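Local coordinates for uncharacterized protein MG027 (Mycoplasma genitalium, PDB 1Q8C) that is of unknown function but adopts an all-helical fold resembling that of NusB proteins, the family of transcription antitermination factors, at residues V22-I25 against F26-L29; Q52-E55 against W56-L59; K97-L100 against L101-A104. All coordinates share one frame; numbering follows the deposited sequence.

Overall arrangement
From the N terminus, the chain first meets interaction 1, which covers the last turns of helix 14-28. Helix 36-45 and a loop follow; interaction 2 closes that loop, Asn54 capping the start of helix 55-81. After residues 89-96, which are not modelled, comes interaction 3, where Asp99 caps helix 100-116. The three succeed one another without nesting or crossing. Interactions 1 and 3 touch: Ala104 CB lies 3.7 Å from Phe26 N, packing the start of helix 100-116 against helix 14-28. Interaction 2 stays apart, its nearest atoms about 7 Å from interaction 1 and about 12 Å from interaction 3, on the opposite side of the chain's centre from the latter.

Interaction 1 (V22-I25 against F26-L29); sequences VEFI and FSLL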
loop_
_atom_site.group_PDB
_atom_site.type_symbol
_atom_site.label_atom_id
_atom_site.label_comp_id
_atom_site.label_asym_id
_atom_site.label_seq_id
_atom_site.Cartn_x
_atom_site.Cartn_y
_atom_site.Cartn_z
ATOM N N VAL A 22 -3.521 1.860 4.883
ATOM C CA VAL A 22 -4.206 1.959 3.600
ATOM C C VAL A 22 -5.185 3.141 3.559
ATOM O O VAL A 22 -5.206 3.934 2.609
ATOM C CB VAL A 22 -4.965 0.660 3.302
ATOM C CG1 VAL A 22 -5.947 0.857 2.138
ATOM C CG2 VAL A 22 -3.982 -0.467 2.968
ATOM N N GLU A 23 -6.008 3.260 4.587
ATOM C CA GLU A 23 -7.001 4.328 4.635
ATOM C C GLU A 23 -6.298 5.681 4.665
ATOM O O GLU A 23 -6.728 6.620 4.011
ATOM C CB GLU A 23 -7.939 4.177 5.839
ATOM C CG GLU A 23 -9.420 4.070 5.498
ATOM C CD GLU A 23 -9.844 4.813 4.231
ATOM O OE1 GLU A 23 -10.425 5.924 4.362
ATOM O OE2 GLU A 23 -9.624 4.278 3.099
ATOM N N PHE A 24 -5.196 5.748 5.404
ATOM C CA PHE A 24 -4.392 6.968 5.487
ATOM C C PHE A 24 -3.837 7.385 4.110
ATOM O O PHE A 24 -4.032 8.517 3.657
ATOM C CB PHE A 24 -3.252 6.740 6.475
ATOM C CG PHE A 24 -2.304 7.878 6.570
ATOM C CD1 PHE A 24 -2.684 9.075 7.138
ATOM C CD2 PHE A 24 -1.001 7.739 6.102
ATOM C CE1 PHE A 24 -1.774 10.143 7.213
ATOM C CE2 PHE A 24 -0.102 8.766 6.181
ATOM C CZ PHE A 24 -0.491 9.979 6.736
ATOM N N ILE A 25 -3.150 6.447 3.460
ATOM C CA ILE A 25 -2.541 6.664 2.160
ATOM C C ILE A 25 -3.660 7.127 1.217
ATOM O O ILE A 25 -3.530 8.152 0.559
ATOM C CB ILE A 25 -1.878 5.363 1.633
ATOM C CG1 ILE A 25 -0.645 4.987 2.461
ATOM C CG2 ILE A 25 -1.482 5.543 0.182
ATOM C CD1 ILE A 25 -0.110 3.593 2.183
ATOM N N PHE A 26 -4.773 6.395 1.214
ATOM C CA PHE A 26 -5.940 6.703 0.388
ATOM C C PHE A 26 -6.371 8.160 0.486
ATOM O O PHE A 26 -6.680 8.778 -0.536
ATOM C CB PHE A 26 -7.150 5.839 0.787
ATOM C CG PHE A 26 -8.384 6.118 -0.020
ATOM C CD1 PHE A 26 -8.348 6.028 -1.399
ATOM C CD2 PHE A 26 -9.585 6.463 0.597
ATOM C CE1 PHE A 26 -9.483 6.278 -2.166
ATOM C CE2 PHE A 26 -10.729 6.711 -0.153
ATOM C CZ PHE A 26 -10.680 6.617 -1.544
ATOM N N SER A 27 -6.421 8.676 1.718
ATOM C CA SER A 27 -6.894 10.029 1.990
ATOM C C SER A 27 -5.937 11.073 1.453
ATOM O O SER A 27 -6.347 12.205 1.194
ATOM C CB SER A 27 -7.104 10.251 3.495
ATOM O OG SER A 27 -5.863 10.243 4.212
ATOM N N LEU A 28 -4.671 10.687 1.296
ATOM C CA LEU A 28 -3.618 11.547 0.777
ATOM C C LEU A 28 -3.548 11.567 -0.747
ATOM O O LEU A 28 -3.104 12.565 -1.334
ATOM C CB LEU A 28 -2.241 11.079 1.279
ATOM C CG LEU A 28 -1.758 11.182 2.736
ATOM C CD1 LEU A 28 -0.457 10.444 2.859
ATOM C CD2 LEU A 28 -1.526 12.615 3.170
ATOM N N LEU A 29 -3.967 10.485 -1.409
ATOM C CA LEU A 29 -3.792 10.427 -2.865
ATOM C C LEU A 29 -4.618 11.448 -3.637
ATOM O O LEU A 29 -4.340 11.696 -4.796
ATOM C CB LEU A 29 -4.017 9.012 -3.407
ATOM C CG LEU A 29 -2.957 8.021 -2.922
ATOM C CD1 LEU A 29 -3.348 6.607 -3.345
ATOM C CD2 LEU A 29 -1.551 8.399 -3.443
#
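Phe24 and Leu28, one turn apart, meet at a slant: Leu28 CG lies over one face of the Phe24 ring, and its CD1 branch comes 3.7 Å from Phe24 CE2. On another side of the helix Ile25 and Leu29 run alongside each other in the same direction, touching more loosely through Ile25 CG2 and Leu29 CD1 at 4.1 Å. Glu23 and Phe26 also point the same way. The bend at chi2 (-30°) of Glu23 carries OE2 to 3.3 Å from Phe26 CD2, with the carboxylate and ring planes 48° apart. These pairs belong to the C-terminal turns of helix 14-28 in a NusB-like helical fold, where Phe24 packs on Phe43 and Val61 while Ile25 reaches Ala104 and Cys108. Phe26 N donates to Val22 O at 2.9 Å, one of the helix's own backbone bonds. Ser27 turns its hydroxyl back on the helix: with chi1 at 68°, OG lies between its own N and carbonyl carbon and donates to Phe24 O at 2.6 Å. Phe24 O also accepts from Leu28 N at 3.3 Å, giving this carbonyl a side-chain donor beside a backbone one.

Interaction 2 (Q52-E55 against W56-L59); sequences QLNE and WQKL. With NA (sodium ion), chain K.
An N-cap opens helix 55-81: Asn54 stands right before the first turn and its side-chain oxygen takes the place of a missing backbone acceptor. Asn54 OD1 accepts from Gln57 N at 3.1 Å, with the N-H pointing almost straight at it (163°) and the donor tilted out of the side-chain carbonyl plane. The torsions explain the reach, since chi1 of 69° sets CG between the residue's own N and carbonyl carbon, and chi2 near zero swings OD1 over the helix end. The same side chain runs alongside that of Trp56, its amide plane 72° from the indole, and OD1 lies 3.5 Å from Trp56 CB. Asn54 serves the helix with its backbone as well, Asn54 O accepting from Lys58 N at 3.2 Å. Around the cap, Leu53 packs on Phe43 of helix 36-45, and the Trp56 ring stacks with His116 of helix 100-116 and makes a cation-pi contact with Arg14, so the helix start is bordered by three other helices. Lys58 passes obliquely across Glu55. The stem of the extended lysine lies by the carboxylate, CD being 3.7 Å from Glu55 OE2, whereas Lys58 NZ and Glu55 OE1 form a long salt bridge at 4.0 Å. The backbone carbonyl of Lys58 faces a sodium ion, which Lys58 O binds at 2.8 Å and a water oxygen at 2.5 Å.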
loop_
_atom_site.group_PDB
_atom_site.type_symbol
_atom_site.label_atom_id
_atom_site.label_comp_id
_atom_site.label_asym_id
_atom_site.label_seq_id
_atom_site.Cartn_x
_atom_site.Cartn_y
_atom_site.Cartn_z
ATOM N N GLN A 52 -4.530 3.475 17.900
ATOM C CA GLN A 52 -3.397 3.143 18.746
ATOM C C GLN A 52 -2.169 2.948 17.867
ATOM O O GLN A 52 -1.508 1.917 17.946
ATOM C CB GLN A 52 -3.680 1.855 19.541
ATOM C CG GLN A 52 -5.123 1.668 20.006
ATOM C CD GLN A 52 -5.385 0.246 20.519
ATOM O OE1 GLN A 52 -4.599 -0.283 21.326
ATOM N NE2 GLN A 52 -6.488 -0.373 20.059
ATOM N N LEU A 53 -1.886 3.932 17.013
ATOM C CA LEU A 53 -0.854 3.786 15.996
ATOM C C LEU A 53 0.473 3.472 16.622
ATOM O O LEU A 53 0.905 4.208 17.492
ATOM C CB LEU A 53 -0.702 5.081 15.187
ATOM C CG LEU A 53 -1.377 5.305 13.835
ATOM C CD1 LEU A 53 -2.400 4.271 13.393
ATOM C CD2 LEU A 53 -1.982 6.676 13.797
ATOM N N ASN A 54 1.150 2.427 16.143
ATOM C CA ASN A 54 2.412 2.001 16.743
ATOM C C ASN A 54 3.598 2.252 15.821
ATOM O O ASN A 54 3.427 2.728 14.681
ATOM C CB ASN A 54 2.350 0.524 17.225
ATOM C CG ASN A 54 2.263 -0.493 16.086
ATOM O OD1 ASN A 54 2.277 -0.142 14.908
ATOM N ND2 ASN A 54 2.171 -1.773 16.450
ATOM N N GLU A 55 4.797 1.973 16.315
ATOM C CA GLU A 55 6.007 2.208 15.534
ATOM C C GLU A 55 6.052 1.321 14.272
ATOM O O GLU A 55 6.559 1.756 13.259
ATOM C CB GLU A 55 7.256 2.050 16.405
ATOM C CG GLU A 55 7.434 3.146 17.488
ATOM C CD GLU A 55 7.555 4.557 16.911
ATOM O OE1 GLU A 55 7.317 5.534 17.654
ATOM O OE2 GLU A 55 7.883 4.700 15.707
ATOM N N TRP A 56 5.490 0.117 14.316
ATOM C CA TRP A 56 5.461 -0.757 13.135
ATOM C C TRP A 56 4.767 -0.039 11.940
ATOM O O TRP A 56 5.286 -0.003 10.846
ATOM C CB TRP A 56 4.772 -2.098 13.473
ATOM C CG TRP A 56 4.854 -3.136 12.382
ATOM C CD1 TRP A 56 5.917 -3.938 12.097
ATOM C CD2 TRP A 56 3.832 -3.472 11.415
ATOM N NE1 TRP A 56 5.626 -4.743 11.021
ATOM C CE2 TRP A 56 4.358 -4.480 10.584
ATOM C CE3 TRP A 56 2.527 -3.018 11.166
ATOM C CZ2 TRP A 56 3.636 -5.040 9.536
ATOM C CZ3 TRP A 56 1.812 -3.584 10.118
ATOM C CH2 TRP A 56 2.368 -4.579 9.327
ATOM N N GLN A 57 3.608 0.557 12.185
ATOM C CA GLN A 57 2.828 1.279 11.175
ATOM C C GLN A 57 3.531 2.581 10.706
ATOM O O GLN A 57 3.487 2.938 9.536
ATOM C CB GLN A 57 1.458 1.644 11.763
ATOM C CG GLN A 57 0.501 0.485 11.965
ATOM C CD GLN A 57 -0.736 0.886 12.723
ATOM O OE1 GLN A 57 -1.831 0.836 12.191
ATOM N NE2 GLN A 57 -0.566 1.291 13.956
ATOM N N LYS A 58 4.138 3.286 11.654
ATOM C CA LYS A 58 4.871 4.525 11.399
ATOM C C LYS A 58 6.086 4.285 10.521
ATOM O O LYS A 58 6.514 5.188 9.790
ATOM C CB LYS A 58 5.331 5.151 12.739
ATOM C CG LYS A 58 4.203 5.882 13.508
ATOM C CD LYS A 58 4.561 6.109 15.003
ATOM C CE LYS A 58 3.375 6.659 15.791
ATOM N NZ LYS A 58 3.697 7.073 17.214
ATOM N N LEU A 59 6.644 3.080 10.580
ATOM C CA LEU A 59 7.804 2.771 9.733
ATOM C C LEU A 59 7.338 2.529 8.289
ATOM O O LEU A 59 8.048 2.873 7.356
ATOM C CB LEU A 59 8.578 1.564 10.256
ATOM C CG LEU A 59 10.091 1.520 10.572
ATOM C CD1 LEU A 59 10.757 0.375 9.787
ATOM C CD2 LEU A 59 10.867 2.861 10.413
HETATM NA NA NA K . 6.013 7.887 10.068
HETATM O O HOH W 1 4.516 9.015 11.689
#

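Interaction 3 (K97-L100 against L101-A104); sequences KIDL and LTTA
Asp99 meets Thr102 in an N-cap, the aspartate standing right before helix 100-116 and closing its first turn. Followed outward from CB, its side chain first meets a partner at CG, 3.3 Å from Leu101 N, and there the chain forks. OD1 takes the branch that passes Leu101 CB, in keeping with aspartate and leucine side chains that lie side by side and point the same way. OD2 takes the other and does the capping: Thr102 N donates to it at 2.6 Å with an N-H...O angle of 171°, meeting the oxygen almost end-on to its C-O bond. Asp99 OD2 also lies 3.1 Å from Thr102 CG2 and 2.7 Å from Leu101 N. Such a carboxylate would probably also be favoured by the positive end of the helix dipole. The outer surroundings are Gln136, which touches Asp99, Leu101 and Thr102, and helix 14-28, where Phe26 is packed by Leu100 and Ala104. Behind the cap, with chi1 of -61° setting Thr103 OG1 beside its own N, Asp99 O holds Thr103 twice: Thr103 N donates to it at 2.9 Å and Thr103 OG1, from the opposite face of the carbonyl plane, at 2.7 Å.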
loop_
_atom_site.group_PDB
_atom_site.type_symbol
_atom_site.label_atom_id
_atom_site.label_comp_id
_atom_site.label_asym_id
_atom_site.label_seq_id
_atom_site.Cartn_x
_atom_site.Cartn_y
_atom_site.Cartn_z
ATOM N N LYS A 97 -7.685 0.602 -15.901
ATOM C CA LYS A 97 -7.885 1.786 -15.065
ATOM C C LYS A 97 -7.943 1.419 -13.578
ATOM O O LYS A 97 -9.026 1.282 -13.002
ATOM C CB LYS A 97 -9.167 2.523 -15.497
ATOM C CG LYS A 97 -9.481 3.802 -14.693
ATOM C CD LYS A 97 -10.066 4.912 -15.579
ATOM C CE LYS A 97 -10.675 6.038 -14.741
ATOM N NZ LYS A 97 -9.755 6.519 -13.654
ATOM N N ILE A 98 -6.769 1.254 -12.971
ATOM C CA ILE A 98 -6.653 0.972 -11.533
ATOM C C ILE A 98 -7.258 2.124 -10.721
ATOM O O ILE A 98 -7.075 3.290 -11.076
ATOM C CB ILE A 98 -5.163 0.769 -11.155
ATOM C CG1 ILE A 98 -5.019 0.164 -9.765
ATOM C CG2 ILE A 98 -4.398 2.099 -11.229
ATOM C CD1 ILE A 98 -3.580 -0.049 -9.338
ATOM N N ASP A 99 -7.989 1.807 -9.651
ATOM C CA ASP A 99 -8.633 2.861 -8.849
ATOM C C ASP A 99 -7.700 3.340 -7.724
ATOM O O ASP A 99 -6.621 2.787 -7.534
ATOM C CB ASP A 99 -10.015 2.400 -8.335
ATOM C CG ASP A 99 -10.131 2.440 -6.832
ATOM O OD1 ASP A 99 -11.016 3.159 -6.292
ATOM O OD2 ASP A 99 -9.359 1.782 -6.120
ATOM N N LEU A 100 -8.100 4.384 -7.008
ATOM C CA LEU A 100 -7.245 4.952 -5.969
ATOM C C LEU A 100 -7.198 4.160 -4.671
ATOM O O LEU A 100 -6.200 4.205 -3.967
ATOM C CB LEU A 100 -7.641 6.396 -5.672
ATOM C CG LEU A 100 -7.021 7.414 -6.638
ATOM C CD1 LEU A 100 -7.292 8.833 -6.145
ATOM C CD2 LEU A 100 -5.513 7.178 -6.798
ATOM N N LEU A 101 -8.276 3.475 -4.319
ATOM C CA LEU A 101 -8.231 2.590 -3.167
ATOM C C LEU A 101 -7.325 1.420 -3.485
ATOM O O LEU A 101 -6.497 1.060 -2.674
ATOM C CB LEU A 101 -9.626 2.100 -2.774
ATOM C CG LEU A 101 -9.776 1.129 -1.594
ATOM C CD1 LEU A 101 -9.096 1.642 -0.336
ATOM C CD2 LEU A 101 -11.256 0.931 -1.330
ATOM N N THR A 102 -7.459 0.841 -4.672
ATOM C CA THR A 102 -6.610 -0.286 -5.067
ATOM C C THR A 102 -5.167 0.162 -5.158
ATOM O O THR A 102 -4.263 -0.597 -4.822
ATOM C CB THR A 102 -7.023 -0.891 -6.423
ATOM O OG1 THR A 102 -6.751 0.048 -7.475
ATOM C CG2 THR A 102 -8.523 -1.161 -6.486
ATOM N N THR A 103 -4.951 1.398 -5.595
ATOM C CA THR A 103 -3.610 1.978 -5.601
ATOM C C THR A 103 -3.082 2.093 -4.158
ATOM O O THR A 103 -1.951 1.746 -3.892
ATOM C CB THR A 103 -3.579 3.375 -6.304
ATOM O OG1 THR A 103 -3.981 3.263 -7.676
ATOM C CG2 THR A 103 -2.157 3.907 -6.399
ATOM N N ALA A 104 -3.915 2.558 -3.229
ATOM C CA ALA A 104 -3.487 2.767 -1.840
ATOM C C ALA A 104 -3.100 1.440 -1.196
ATOM O O ALA A 104 -2.158 1.369 -0.408
ATOM C CB ALA A 104 -4.605 3.459 -1.035
#